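Proline dehydrogenase (Bradyrhizobium japonicum USDA 110, PDB 3HAZ) probably oxidises proline to glutamate in two steps, using an FAD-dependent proline dehydrogenase and an NAD-dependent aldehyde dehydrogenase joined in one chain. Local coordinates at residues A908-V920 and V953-G965. Sequence-based numbering, arbitrary orientation.
With NAD (nicotinamide-adenine-dinucleotide), chain D.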
# COMPACT_ATOMS: atom_id res chain seq x y z
N ALA A 908 5.09 -19.68 50.01
CA ALA A 908 6.49 -19.69 50.44
C ALA A 908 7.34 -18.73 49.60
O ALA A 908 8.25 -18.08 50.11
CB ALA A 908 7.06 -21.09 50.38
N ILE A 909 7.06 -18.66 48.30
CA ILE A 909 7.82 -17.79 47.43
C ILE A 909 7.44 -16.32 47.67
O ILE A 909 8.30 -15.44 47.72
CB ILE A 909 7.62 -18.16 45.95
CG1 ILE A 909 8.15 -19.57 45.68
CG2 ILE A 909 8.33 -17.15 45.04
CD1 ILE A 909 7.73 -20.13 44.33
N GLU A 910 6.14 -16.07 47.83
CA GLU A 910 5.64 -14.72 48.06
C GLU A 910 6.15 -14.14 49.37
O GLU A 910 6.29 -12.93 49.52
CB GLU A 910 4.12 -14.71 48.07
CG GLU A 910 3.48 -14.92 46.72
CD GLU A 910 1.98 -15.13 46.83
OE1 GLU A 910 1.52 -15.66 47.86
OE2 GLU A 910 1.26 -14.75 45.87
N ARG A 911 6.44 -15.04 50.31
CA ARG A 911 6.72 -14.68 51.69
C ARG A 911 8.05 -13.96 51.88
O ARG A 911 8.19 -13.13 52.77
CB ARG A 911 6.67 -15.95 52.56
CG ARG A 911 6.74 -15.74 54.06
CD ARG A 911 8.07 -16.21 54.64
NE ARG A 911 7.88 -16.91 55.91
CZ ARG A 911 8.86 -17.41 56.65
NH1 ARG A 911 10.13 -17.28 56.26
NH2 ARG A 911 8.58 -18.03 57.79
N THR A 912 9.03 -14.26 51.03
CA THR A 912 10.36 -13.68 51.22
C THR A 912 10.36 -12.18 50.94
O THR A 912 11.16 -11.44 51.52
CB THR A 912 11.42 -14.35 50.33
OG1 THR A 912 11.30 -13.84 48.99
CG2 THR A 912 11.26 -15.87 50.34
N GLY A 913 9.48 -11.74 50.06
CA GLY A 913 9.43 -10.34 49.66
C GLY A 913 10.27 -10.05 48.42
O GLY A 913 10.13 -9.00 47.80
N TYR A 914 11.17 -10.97 48.07
CA TYR A 914 11.99 -10.81 46.87
C TYR A 914 11.19 -11.16 45.61
O TYR A 914 10.11 -11.74 45.70
CB TYR A 914 13.27 -11.64 46.98
CG TYR A 914 14.24 -11.11 48.02
CD1 TYR A 914 15.09 -10.06 47.72
CD2 TYR A 914 14.29 -11.65 49.30
CE1 TYR A 914 15.98 -9.56 48.66
CE2 TYR A 914 15.18 -11.16 50.26
CZ TYR A 914 16.02 -10.11 49.92
OH TYR A 914 16.91 -9.60 50.85
N GLY A 915 11.71 -10.80 44.44
CA GLY A 915 11.02 -11.10 43.20
C GLY A 915 11.85 -10.82 41.97
O GLY A 915 11.47 -10.03 41.11
N LEU A 916 13.00 -11.48 41.87
CA LEU A 916 13.92 -11.26 40.76
C LEU A 916 13.72 -12.29 39.64
O LEU A 916 13.14 -11.97 38.60
CB LEU A 916 15.37 -11.24 41.25
CG LEU A 916 16.41 -10.75 40.24
CD1 LEU A 916 15.99 -9.42 39.62
CD2 LEU A 916 17.76 -10.62 40.92
N THR A 917 14.19 -13.51 39.84
CA THR A 917 13.96 -14.57 38.85
C THR A 917 13.17 -15.75 39.42
O THR A 917 13.24 -16.05 40.62
CB THR A 917 15.27 -15.11 38.22
OG1 THR A 917 16.14 -15.60 39.24
CG2 THR A 917 15.98 -14.02 37.43
N LEU A 918 12.43 -16.42 38.54
CA LEU A 918 11.73 -17.65 38.88
C LEU A 918 11.84 -18.64 37.73
O LEU A 918 11.60 -18.29 36.58
CB LEU A 918 10.27 -17.36 39.19
CG LEU A 918 9.43 -18.64 39.32
CD1 LEU A 918 9.74 -19.35 40.63
CD2 LEU A 918 7.95 -18.35 39.20
N GLY A 919 12.20 -19.88 38.05
CA GLY A 919 12.24 -20.94 37.06
C GLY A 919 11.03 -21.85 37.18
O GLY A 919 10.60 -22.17 38.29
N VAL A 920 10.47 -22.26 36.04
CA VAL A 920 9.38 -23.23 36.02
C VAL A 920 9.67 -24.32 35.01
O VAL A 920 9.87 -24.05 33.83
CB VAL A 920 8.02 -22.60 35.66
CG1 VAL A 920 6.90 -23.66 35.72
CG2 VAL A 920 7.69 -21.43 36.57
N VAL A 953 16.31 -8.63 24.84
CA VAL A 953 15.57 -9.88 24.67
C VAL A 953 14.87 -10.26 25.97
O VAL A 953 13.66 -10.46 25.99
CB VAL A 953 16.51 -11.01 24.22
CG1 VAL A 953 15.74 -12.34 24.09
CG2 VAL A 953 17.19 -10.64 22.90
N GLN A 954 15.63 -10.36 27.05
CA GLN A 954 15.06 -10.47 28.38
C GLN A 954 15.35 -9.21 29.20
O GLN A 954 16.35 -9.17 29.93
CB GLN A 954 15.58 -11.71 29.13
CG GLN A 954 15.16 -13.04 28.51
CD GLN A 954 16.25 -13.66 27.66
OE1 GLN A 954 17.43 -13.40 27.88
NE2 GLN A 954 15.85 -14.49 26.70
N PRO A 955 14.51 -8.18 29.06
CA PRO A 955 14.66 -7.02 29.95
C PRO A 955 14.71 -7.56 31.36
O PRO A 955 13.85 -8.34 31.75
CB PRO A 955 13.38 -6.22 29.71
CG PRO A 955 13.02 -6.54 28.27
CD PRO A 955 13.41 -8.00 28.09
N PHE A 956 15.74 -7.18 32.11
CA PHE A 956 16.04 -7.84 33.36
C PHE A 956 15.88 -6.92 34.56
O PHE A 956 16.30 -5.77 34.53
CB PHE A 956 17.46 -8.41 33.31
CG PHE A 956 17.84 -9.15 34.55
CD1 PHE A 956 17.52 -10.49 34.70
CD2 PHE A 956 18.51 -8.51 35.59
CE1 PHE A 956 17.85 -11.18 35.85
CE2 PHE A 956 18.85 -9.20 36.74
CZ PHE A 956 18.52 -10.54 36.87
N GLY A 957 15.27 -7.44 35.62
CA GLY A 957 15.08 -6.67 36.84
C GLY A 957 13.81 -7.07 37.56
O GLY A 957 12.80 -7.42 36.94
N GLY A 958 13.84 -6.99 38.88
CA GLY A 958 12.75 -7.50 39.68
C GLY A 958 12.05 -6.43 40.48
O GLY A 958 12.32 -5.24 40.32
N ASN A 959 11.14 -6.85 41.36
CA ASN A 959 10.40 -5.92 42.20
C ASN A 959 10.40 -6.39 43.64
O ASN A 959 11.18 -7.27 44.01
CB ASN A 959 8.98 -5.76 41.67
CG ASN A 959 8.45 -7.03 41.04
OD1 ASN A 959 8.24 -7.09 39.82
ND2 ASN A 959 8.27 -8.07 41.85
N GLY A 960 9.54 -5.80 44.46
CA GLY A 960 9.59 -6.04 45.88
C GLY A 960 10.99 -5.71 46.37
O GLY A 960 11.56 -4.69 45.95
N LEU A 961 11.56 -6.56 47.21
CA LEU A 961 12.90 -6.35 47.75
C LEU A 961 14.00 -6.53 46.69
O LEU A 961 15.17 -6.30 46.97
CB LEU A 961 13.16 -7.30 48.93
CG LEU A 961 12.23 -7.23 50.14
CD1 LEU A 961 12.64 -8.25 51.23
CD2 LEU A 961 12.19 -5.82 50.71
N SER A 962 13.61 -6.93 45.48
CA SER A 962 14.58 -7.17 44.42
C SER A 962 14.88 -5.98 43.49
O SER A 962 15.80 -6.04 42.68
CB SER A 962 14.15 -8.38 43.58
OG SER A 962 14.24 -9.57 44.35
N GLY A 963 14.10 -4.91 43.59
CA GLY A 963 14.37 -3.74 42.76
C GLY A 963 13.24 -2.76 42.60
O GLY A 963 12.11 -3.03 43.01
N THR A 964 13.54 -1.61 42.00
CA THR A 964 12.56 -0.55 41.80
C THR A 964 12.00 -0.56 40.38
O THR A 964 10.89 -0.11 40.15
CB THR A 964 13.17 0.87 42.05
OG1 THR A 964 14.35 1.04 41.25
CG2 THR A 964 13.51 1.08 43.51
N GLY A 965 12.78 -1.08 39.43
CA GLY A 965 12.52 -0.82 38.03
C GLY A 965 13.05 0.58 37.69
O GLY A 965 13.48 1.30 38.59
PA NAD D . 26.88 -4.06 47.79
O1A NAD D . 25.48 -3.50 48.43
O2A NAD D . 27.68 -4.72 48.84
O5B NAD D . 27.71 -2.74 47.18
C5B NAD D . 27.71 -2.52 45.78
C4B NAD D . 28.15 -1.08 45.44
O4B NAD D . 27.61 -0.03 46.33
C3B NAD D . 29.71 -0.82 45.53
O3B NAD D . 30.37 -0.19 44.48
C2B NAD D . 29.84 -0.28 46.96
O2B NAD D . 31.09 0.15 47.44
C1B NAD D . 28.68 0.62 47.00
N9A NAD D . 28.30 0.95 48.38
C8A NAD D . 28.50 0.19 49.49
N7A NAD D . 27.95 0.90 50.60
C5A NAD D . 27.41 2.11 50.12
C6A NAD D . 26.76 3.17 50.76
N6A NAD D . 26.55 3.11 52.20
N1A NAD D . 26.33 4.24 50.05
C2A NAD D . 26.53 4.28 48.68
N3A NAD D . 27.16 3.25 48.04
C4A NAD D . 27.60 2.16 48.77
O3 NAD D . 26.58 -5.10 46.51
PN NAD D . 27.79 -6.10 45.95
O1N NAD D . 28.46 -6.92 47.24
O2N NAD D . 28.82 -5.30 45.27
O5D NAD D . 27.16 -7.21 44.87
C5D NAD D . 26.32 -8.25 45.34
C4D NAD D . 24.83 -7.84 45.39
O4D NAD D . 24.33 -7.01 44.25
C3D NAD D . 23.70 -8.93 45.59
O3D NAD D . 22.83 -8.83 46.69
C2D NAD D . 23.10 -8.97 44.17
O2D NAD D . 22.00 -9.80 43.86
C1D NAD D . 23.10 -7.54 43.81
N1N NAD D . 23.02 -7.43 42.35
C2N NAD D . 21.76 -7.29 41.74
C3N NAD D . 21.66 -7.20 40.29
C7N NAD D . 20.29 -7.03 39.63
O7N NAD D . 20.22 -6.74 38.48
N7N NAD D . 19.08 -7.09 40.43
C4N NAD D . 22.89 -7.25 39.46
C5N NAD D . 24.15 -7.39 40.07
C6N NAD D . 24.24 -7.48 41.54
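Leu916 meets Phe956 beside the nicotinamide end of NAD, where two loops of the aldehyde dehydrogenase fold close together: the link from helix 902-911 into strand 917-921, and the glycine-rich loop 953-965. From CB outward, Leu916 first lies against Ser962; the torsion that sets CG anti to the backbone N (chi1 -169°) then swings CG toward Phe956 CZ. At CG the chain forks: CD1 reaches Gly958 N at 3.3 Å, while CD2 comes to 3.8 Å from NAD N7N. A leucine suits this corner because its forked apolar end lays one methyl on the glycine backbone and the other beside the carboxamide, with CG against the Phe956 ring. Phe956, crossing Leu916 at about a right angle, has Thr917 CG2 near CE1 and brings CE2 to 3.3 Å from NAD O7N; its side chain also comes near that of Cys794, predicted to be catalytic.

Away from the cofactor, Leu961 CB sits over one face of the Tyr914 ring, a CH-pi contact 3.9 Å from the centroid. An alanine in place of Tyr914 would remove that ring and is likely to leave Leu961 CB without its aromatic cover. The backbones are tied by Leu961 N to Gly913 O, nearly straight at 173°, and by Asn959 N to Gly915 O. Glycine fits at Gly958, since a CB there would clash with Gly915 O and Leu916 CA. Ser962 suits its place because one short hydroxyl can bond Gly762 O and also accept the Gly915 N-H, OG to N 2.8 Å at 176°.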